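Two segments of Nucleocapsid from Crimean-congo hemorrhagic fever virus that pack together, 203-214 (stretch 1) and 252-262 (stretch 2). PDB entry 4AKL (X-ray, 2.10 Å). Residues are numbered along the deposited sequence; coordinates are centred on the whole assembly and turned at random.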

# COMPACT_ATOMS: atom_id res chain seq x y z
N GLU A 203 -10.28 -0.61 34.08
CA GLU A 203 -10.11 0.09 35.37
C GLU A 203 -8.62 0.18 35.81
O GLU A 203 -8.14 1.24 36.24
CB GLU A 203 -10.97 -0.55 36.44
CG GLU A 203 -12.49 -0.24 36.30
CD GLU A 203 -12.86 1.20 36.69
OE1 GLU A 203 -12.23 1.76 37.62
OE2 GLU A 203 -13.77 1.77 36.06
N PHE A 204 -7.90 -0.94 35.70
CA PHE A 204 -6.47 -1.01 36.05
C PHE A 204 -5.65 0.09 35.34
O PHE A 204 -4.90 0.82 35.98
CB PHE A 204 -5.91 -2.40 35.70
CG PHE A 204 -4.43 -2.53 35.89
CD1 PHE A 204 -3.89 -2.70 37.17
CD2 PHE A 204 -3.56 -2.49 34.79
CE1 PHE A 204 -2.52 -2.83 37.36
CE2 PHE A 204 -2.16 -2.61 34.97
CZ PHE A 204 -1.65 -2.79 36.27
N VAL A 205 -5.83 0.20 34.02
CA VAL A 205 -5.05 1.15 33.23
C VAL A 205 -5.39 2.64 33.47
O VAL A 205 -4.72 3.49 32.88
CB VAL A 205 -5.10 0.81 31.71
CG1 VAL A 205 -4.72 -0.67 31.49
CG2 VAL A 205 -6.48 1.19 31.05
N LYS A 206 -6.40 2.96 34.30
CA LYS A 206 -6.58 4.36 34.74
C LYS A 206 -5.51 4.81 35.79
O LYS A 206 -5.49 5.98 36.19
CB LYS A 206 -7.98 4.63 35.32
CG LYS A 206 -9.14 4.76 34.31
CD LYS A 206 -10.07 3.59 34.39
CE LYS A 206 -11.40 3.80 33.64
NZ LYS A 206 -12.48 4.16 34.60
N GLY A 207 -4.63 3.90 36.22
CA GLY A 207 -3.64 4.19 37.29
C GLY A 207 -3.99 3.53 38.63
O GLY A 207 -3.39 3.85 39.67
N LYS A 208 -4.96 2.59 38.61
CA LYS A 208 -5.42 1.87 39.81
C LYS A 208 -4.63 0.56 40.01
O LYS A 208 -5.17 -0.55 39.99
CB LYS A 208 -6.94 1.61 39.70
CG LYS A 208 -7.76 2.89 39.66
CD LYS A 208 -9.27 2.64 39.55
CE LYS A 208 -10.01 3.95 39.30
NZ LYS A 208 -11.46 3.71 39.03
N TYR A 209 -3.35 0.72 40.22
CA TYR A 209 -2.41 -0.40 40.25
C TYR A 209 -2.61 -1.43 41.39
O TYR A 209 -2.26 -2.62 41.22
CB TYR A 209 -0.96 0.11 40.26
CG TYR A 209 -0.65 1.21 41.26
CD1 TYR A 209 -0.47 0.90 42.61
CD2 TYR A 209 -0.51 2.53 40.86
CE1 TYR A 209 -0.16 1.91 43.54
CE2 TYR A 209 -0.21 3.54 41.77
CZ TYR A 209 -0.04 3.23 43.11
OH TYR A 209 0.26 4.22 44.03
N ILE A 210 -3.19 -0.98 42.52
CA ILE A 210 -3.44 -1.87 43.70
C ILE A 210 -4.35 -3.05 43.31
O ILE A 210 -4.29 -4.11 43.93
CB ILE A 210 -4.03 -1.11 44.90
CG1 ILE A 210 -3.08 -0.03 45.42
CG2 ILE A 210 -4.35 -2.05 46.08
CD1 ILE A 210 -3.84 0.98 46.33
N MET A 211 -5.19 -2.87 42.26
CA MET A 211 -6.03 -3.97 41.73
C MET A 211 -5.22 -5.21 41.36
O MET A 211 -5.72 -6.31 41.45
CB MET A 211 -6.83 -3.54 40.50
CG MET A 211 -7.83 -2.47 40.76
SD MET A 211 -8.55 -1.89 39.21
CE MET A 211 -9.62 -3.27 38.82
N ALA A 212 -3.98 -5.03 40.96
CA ALA A 212 -3.13 -6.18 40.62
C ALA A 212 -2.92 -7.18 41.79
O ALA A 212 -2.59 -8.34 41.56
CB ALA A 212 -1.85 -5.70 40.13
N PHE A 213 -3.14 -6.74 43.04
CA PHE A 213 -2.97 -7.66 44.20
C PHE A 213 -4.07 -8.68 44.38
O PHE A 213 -3.80 -9.70 45.05
CB PHE A 213 -2.78 -6.91 45.50
CG PHE A 213 -1.64 -5.96 45.51
CD1 PHE A 213 -0.55 -6.09 44.61
CD2 PHE A 213 -1.62 -4.93 46.43
CE1 PHE A 213 0.46 -5.21 44.64
CE2 PHE A 213 -0.57 -4.04 46.49
CZ PHE A 213 0.48 -4.17 45.58
N ASN A 214 -5.28 -8.44 43.84
CA ASN A 214 -6.37 -9.46 43.82
C ASN A 214 -7.38 -9.40 42.62
O ASN A 214 -8.54 -9.01 42.79
CB ASN A 214 -7.12 -9.56 45.18
CG ASN A 214 -7.96 -8.32 45.52
OD1 ASN A 214 -7.55 -7.19 45.27
ND2 ASN A 214 -9.15 -8.55 46.11
N LYS A 252 2.67 2.73 32.07
CA LYS A 252 2.66 3.82 33.06
C LYS A 252 2.09 3.39 34.45
O LYS A 252 2.58 3.78 35.54
CB LYS A 252 1.78 4.93 32.51
CG LYS A 252 1.68 6.21 33.31
CD LYS A 252 0.78 7.22 32.55
CE LYS A 252 1.51 7.84 31.36
NZ LYS A 252 0.65 8.82 30.58
N THR A 253 1.05 2.57 34.40
CA THR A 253 0.40 2.09 35.61
C THR A 253 1.34 1.20 36.37
O THR A 253 1.41 1.31 37.56
CB THR A 253 -0.91 1.38 35.29
OG1 THR A 253 -1.87 2.36 34.92
CG2 THR A 253 -1.44 0.59 36.50
N VAL A 254 2.07 0.33 35.64
CA VAL A 254 3.02 -0.61 36.24
C VAL A 254 4.21 0.14 36.82
O VAL A 254 4.70 -0.25 37.87
CB VAL A 254 3.48 -1.74 35.24
CG1 VAL A 254 4.46 -2.70 35.90
CG2 VAL A 254 2.28 -2.55 34.74
N GLU A 255 4.66 1.19 36.14
CA GLU A 255 5.73 2.05 36.63
C GLU A 255 5.26 2.77 37.88
O GLU A 255 6.05 2.98 38.81
CB GLU A 255 6.18 3.08 35.56
CG GLU A 255 6.89 2.48 34.30
CD GLU A 255 7.01 3.46 33.10
OE1 GLU A 255 6.62 4.65 33.22
OE2 GLU A 255 7.51 3.04 32.02
N ALA A 256 3.98 3.15 37.90
CA ALA A 256 3.39 3.77 39.08
C ALA A 256 3.44 2.80 40.27
O ALA A 256 3.80 3.19 41.40
CB ALA A 256 1.97 4.22 38.80
N LEU A 257 3.11 1.53 40.01
CA LEU A 257 3.18 0.46 41.02
C LEU A 257 4.60 0.31 41.59
O LEU A 257 4.80 0.17 42.80
CB LEU A 257 2.74 -0.92 40.44
CG LEU A 257 2.75 -2.13 41.38
CD1 LEU A 257 1.60 -1.98 42.42
CD2 LEU A 257 2.67 -3.50 40.68
N ASN A 258 5.57 0.30 40.70
CA ASN A 258 6.96 0.12 41.09
C ASN A 258 7.43 1.26 42.01
O ASN A 258 8.15 0.99 42.99
CB ASN A 258 7.83 -0.01 39.84
CG ASN A 258 9.23 -0.45 40.16
OD1 ASN A 258 9.44 -1.41 40.89
ND2 ASN A 258 10.20 0.26 39.61
N GLY A 259 7.03 2.51 41.72
CA GLY A 259 7.27 3.65 42.64
C GLY A 259 6.65 3.37 44.02
O GLY A 259 7.31 3.56 45.08
N TYR A 260 5.40 2.89 44.01
CA TYR A 260 4.66 2.61 45.24
C TYR A 260 5.32 1.57 46.12
O TYR A 260 5.45 1.77 47.33
CB TYR A 260 3.22 2.15 44.94
CG TYR A 260 2.43 1.90 46.20
CD1 TYR A 260 1.75 2.95 46.85
CD2 TYR A 260 2.36 0.62 46.76
CE1 TYR A 260 1.01 2.72 48.02
CE2 TYR A 260 1.63 0.38 47.93
CZ TYR A 260 0.96 1.44 48.55
OH TYR A 260 0.26 1.19 49.69
N LEU A 261 5.71 0.44 45.50
CA LEU A 261 6.35 -0.67 46.22
C LEU A 261 7.71 -0.21 46.77
O LEU A 261 8.16 -0.71 47.80
CB LEU A 261 6.52 -1.89 45.30
CG LEU A 261 5.24 -2.57 44.77
CD1 LEU A 261 5.54 -3.49 43.56
CD2 LEU A 261 4.49 -3.33 45.87
N ASP A 262 8.34 0.74 46.08
CA ASP A 262 9.63 1.27 46.49
C ASP A 262 9.46 2.28 47.64
O ASP A 262 10.25 2.28 48.55
CB ASP A 262 10.36 1.90 45.30
CG ASP A 262 11.73 2.48 45.68
OD1 ASP A 262 12.43 1.90 46.55
OD2 ASP A 262 12.08 3.51 45.11

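Stretch 2 is helical from Lys252 to Asp262. Its backbone follows the regular helical pattern, as in Leu257 N to Thr253 O at 3.0 Å. Stretch 1 is less regular. It starts with the end of a helix, turns at Gly207, and runs through a 3-10 segment from Tyr209 to Phe213. The backbones come nearest at Gly207 and Thr253, whose CA atoms lie 4.9 Å apart. Tyr209 and Leu257 follow, at 5.7 Å between CA atoms. The two stretches bury 532 Å² between them, both sides summed. The contact is mainly apolar, and no clear hydrogen bond crosses it.

Lys252 is exposed and takes no part. Thr253 is the first residue of stretch 2 to meet stretch 1, and its CA-to-CB bond points toward it. Its methyl sits over one face of the Phe204 ring, with CG2 3.6 Å from the ring centroid and 22° off the normal. This is a CH-pi contact, in which a weakly polarised C-H group meets the pi electrons. The CG2 atom of Thr253 also lies 3.8 Å from CB of Tyr209, so the methyl touches both aromatic residues. The hydroxyl has a different setting. Thr253 OG1 lies 3.4 Å from Gly207 N, and it is hydrogen-bonded elsewhere in the structure. Gly207 N donates to Phe204 O at 3.1 Å within its own stretch.

Gly207 lets the chain turn at this close approach. Its phi is positive, at 105°. A CB here would be jammed against the carbonyl O of Lys206, which by itself calls for glycine.

Val254 points away from stretch 1 at its CA-to-CB bond. Even so, its CG2 reaches the edge of the Phe204 ring, 4.2 Å from CZ. Glu255 makes no contact.

The next turn of the helix receives Tyr209. The CA-to-CB bond of Tyr209 points toward stretch 2, and chi1 is in the p well. The small methyl of Ala256 fits close to the ring, with CB 3.6 Å from Tyr209 CD2. The helix backbone itself covers one face of the ring. Leu257 CA lies 4.1 Å from the Tyr209 centroid and 19° off the normal, a second CH-pi contact. The Leu257 side chain adds an apolar contact, CD1 to Tyr209 CD1 at 3.6 Å. The same Leu257 CD1 lies 4.0 Å from CZ of Phe213, so one methyl touches both rings.

Asn258 and Gly259 make no contact. The CA-to-CB bond of Tyr260 points toward stretch 1, and the residue meets the far end of Tyr209. Its CB is 3.7 Å from Tyr209 CE1, and its CD1 is 3.4 Å from Tyr209 OH. The two rings form an oblique pair, with centroids 5.6 Å apart and planes at 47°.

Leu261 closes the contact. Its CD2 lies 4.1 Å from Phe213 CZ. Both side chains start sideways, but their ends come nearer, and the meeting is purely apolar. Asp262 is out of reach.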